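Local coordinates for sulfur oxidation protein SOXB (PDB 2WDD) that hydrolyses the sulfur-sulfur bond of cysteine S-thiosulfonate in the sulfur oxidation pathway, using a site that holds two manganese ions, at residues M313-K318 with A325-R330. Numbering follows the deposited sequence.
Sequences MRVDLK and ANLRVR
Asp316 and Arg328 face each other across a beta hairpin, as an antiparallel hydrogen-bonded pair, and their side chains run next to each other the same way. Arg328 comes side-on: NE and NH2 both reach OD2 of Asp316, with NH2 to OD2 at 2.7 Å and NE to OD2 at 2.9 Å, from one face of the carboxylate. The bend at chi3 (66°) turns NE of Arg328 toward the acid. OD1 of Asp316 serves the other arginine: its syn lone pair takes NE of Arg314, 2.9 Å away and in the guanidinium plane, while Thr30 on strand 29-34 also bonds OD1. Gln114 holds NH1 of Arg314, and the Pro24 carbonyl takes a bond from NH2 of Arg328. The two guanidiniums are thus brought close, NH2 of Arg314 lying 3.3 Å from NH2 of Arg328 over one face of the Arg314 group. An alanine in place of Asp316 would probably leave these like charges close together without the shared acid, and Arg328 less firmly held.

Val315, Leu317, Leu327 and Val329 share the opposite face. Trp301 and Val303 of strand 300-304 meet Leu327 and Val329, and Leu317 touches Leu31. CD2 of Leu317 rests on CB of Leu327 at 3.8 Å, and CG1 of Val315 touches CG2 of Val329 at 4.2 Å.

The turn end is exposed to solvent, as is Arg330 at the other: Ala325 and Asn326 both oppose Lys318 in a classic beta bulge, with Lys318 N bonded to Asn326 O. Backbone bonds of the Arg314/Arg330 and Asp316/Arg328 pairs join the strands; the buried carboxylate adds a side-chain link, reaching Arg328 on the edge strand and, through Thr30, strand 29-34.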
loop_
_atom_site.group_PDB
_atom_site.type_symbol
_atom_site.label_atom_id
_atom_site.label_comp_id
_atom_site.label_asym_id
_atom_site.label_seq_id
_atom_site.Cartn_x
_atom_site.Cartn_y
_atom_site.Cartn_z
ATOM N N MET A 313 -10.954 -2.524 9.602
ATOM C CA MET A 313 -10.672 -3.584 10.555
ATOM C C MET A 313 -11.229 -3.187 11.905
ATOM O O MET A 313 -10.839 -2.158 12.462
ATOM C CB MET A 313 -9.171 -3.839 10.674
ATOM C CG MET A 313 -8.699 -4.984 9.791
ATOM S SD MET A 313 -9.146 -4.812 8.062
ATOM C CE MET A 313 -8.183 -3.316 7.625
ATOM N N ARG A 314 -12.154 -3.989 12.431
ATOM C CA ARG A 314 -12.710 -3.702 13.740
ATOM C C ARG A 314 -12.035 -4.619 14.740
ATOM O O ARG A 314 -12.094 -5.848 14.613
ATOM C CB ARG A 314 -14.223 -3.899 13.779
ATOM C CG ARG A 314 -14.785 -3.718 15.197
ATOM C CD ARG A 314 -16.313 -3.703 15.253
ATOM N NE ARG A 314 -16.740 -3.839 16.647
ATOM C CZ ARG A 314 -17.996 -3.756 17.068
ATOM N NH1 ARG A 314 -18.972 -3.499 16.211
ATOM N NH2 ARG A 314 -18.270 -3.928 18.354
ATOM N N VAL A 315 -11.333 -4.021 15.695
ATOM C CA VAL A 315 -10.606 -4.791 16.692
ATOM C C VAL A 315 -11.143 -4.463 18.076
ATOM O O VAL A 315 -10.920 -3.366 18.589
ATOM C CB VAL A 315 -9.095 -4.535 16.629
ATOM C CG1 VAL A 315 -8.344 -5.463 17.588
ATOM C CG2 VAL A 315 -8.575 -4.703 15.196
ATOM N N ASP A 316 -11.848 -5.420 18.678
ATOM C CA ASP A 316 -12.432 -5.227 20.007
ATOM C C ASP A 316 -11.513 -5.850 21.030
ATOM O O ASP A 316 -11.064 -6.973 20.857
ATOM C CB ASP A 316 -13.816 -5.863 20.082
ATOM C CG ASP A 316 -14.736 -5.366 18.993
ATOM O OD1 ASP A 316 -14.979 -4.146 18.957
ATOM O OD2 ASP A 316 -15.206 -6.183 18.169
ATOM N N LEU A 317 -11.168 -5.081 22.057
ATOM C CA LEU A 317 -10.223 -5.528 23.060
ATOM C C LEU A 317 -10.796 -5.724 24.454
ATOM O O LEU A 317 -11.420 -4.815 25.016
ATOM C CB LEU A 317 -9.071 -4.526 23.188
ATOM C CG LEU A 317 -8.386 -4.092 21.891
ATOM C CD1 LEU A 317 -7.361 -2.990 22.160
ATOM C CD2 LEU A 317 -7.748 -5.301 21.222
ATOM N N LYS A 318 -10.500 -6.879 25.047
ATOM C CA LYS A 318 -10.811 -7.103 26.451
ATOM C C LYS A 318 -9.471 -6.843 27.127
ATOM O O LYS A 318 -8.501 -7.569 26.901
ATOM C CB LYS A 318 -11.200 -8.557 26.705
ATOM C CG LYS A 318 -12.665 -8.823 26.595
ATOM C CD LYS A 318 -12.950 -10.257 26.993
ATOM C CE LYS A 318 -14.431 -10.551 26.982
ATOM N NZ LYS A 318 -14.665 -11.992 27.288
ATOM N N ALA A 325 -6.211 -9.059 27.312
ATOM C CA ALA A 325 -6.581 -10.410 27.727
ATOM C C ALA A 325 -7.061 -11.217 26.534
ATOM O O ALA A 325 -6.706 -12.387 26.364
ATOM C CB ALA A 325 -7.672 -10.354 28.808
ATOM N N ASN A 326 -7.878 -10.585 25.705
ATOM C CA ASN A 326 -8.388 -11.246 24.523
ATOM C C ASN A 326 -8.849 -10.190 23.525
ATOM O O ASN A 326 -8.968 -9.014 23.861
ATOM C CB ASN A 326 -9.542 -12.185 24.884
ATOM C CG ASN A 326 -9.535 -13.460 24.057
ATOM O OD1 ASN A 326 -9.141 -13.453 22.892
ATOM N ND2 ASN A 326 -9.975 -14.567 24.656
ATOM N N LEU A 327 -9.098 -10.616 22.294
ATOM C CA LEU A 327 -9.545 -9.680 21.271
ATOM C C LEU A 327 -10.382 -10.353 20.210
ATOM O O LEU A 327 -10.264 -11.556 19.970
ATOM C CB LEU A 327 -8.346 -8.992 20.607
ATOM C CG LEU A 327 -7.535 -9.810 19.594
ATOM C CD1 LEU A 327 -6.436 -8.916 18.986
ATOM C CD2 LEU A 327 -6.937 -11.040 20.238
ATOM N N ARG A 328 -11.212 -9.556 19.556
ATOM C CA ARG A 328 -12.011 -10.029 18.447
ATOM C C ARG A 328 -11.651 -9.155 17.245
ATOM O O ARG A 328 -11.692 -7.934 17.330
ATOM C CB ARG A 328 -13.501 -9.914 18.749
ATOM C CG ARG A 328 -14.370 -10.497 17.647
ATOM C CD ARG A 328 -15.849 -10.308 17.931
ATOM N NE ARG A 328 -16.230 -8.900 17.919
ATOM C CZ ARG A 328 -17.435 -8.445 18.249
ATOM N NH1 ARG A 328 -18.398 -9.290 18.600
ATOM N NH2 ARG A 328 -17.679 -7.143 18.216
ATOM N N VAL A 329 -11.281 -9.789 16.141
ATOM C CA VAL A 329 -10.889 -9.068 14.938
ATOM C C VAL A 329 -11.871 -9.406 13.836
ATOM O O VAL A 329 -12.168 -10.582 13.590
ATOM C CB VAL A 329 -9.465 -9.490 14.501
ATOM C CG1 VAL A 329 -9.115 -8.890 13.141
ATOM C CG2 VAL A 329 -8.428 -9.127 15.567
ATOM N N ARG A 330 -12.376 -8.380 13.163
ATOM C CA ARG A 330 -13.264 -8.585 12.039
ATOM C C ARG A 330 -12.864 -7.659 10.911
ATOM O O ARG A 330 -12.764 -6.455 11.105
ATOM C CB ARG A 330 -14.720 -8.327 12.419
ATOM C CG ARG A 330 -15.281 -9.352 13.393
ATOM C CD ARG A 330 -15.400 -10.726 12.746
ATOM N NE ARG A 330 -16.054 -11.682 13.641
ATOM C CZ ARG A 330 -15.396 -12.475 14.479
ATOM N NH1 ARG A 330 -14.072 -12.430 14.526
ATOM N NH2 ARG A 330 -16.058 -13.315 15.267
#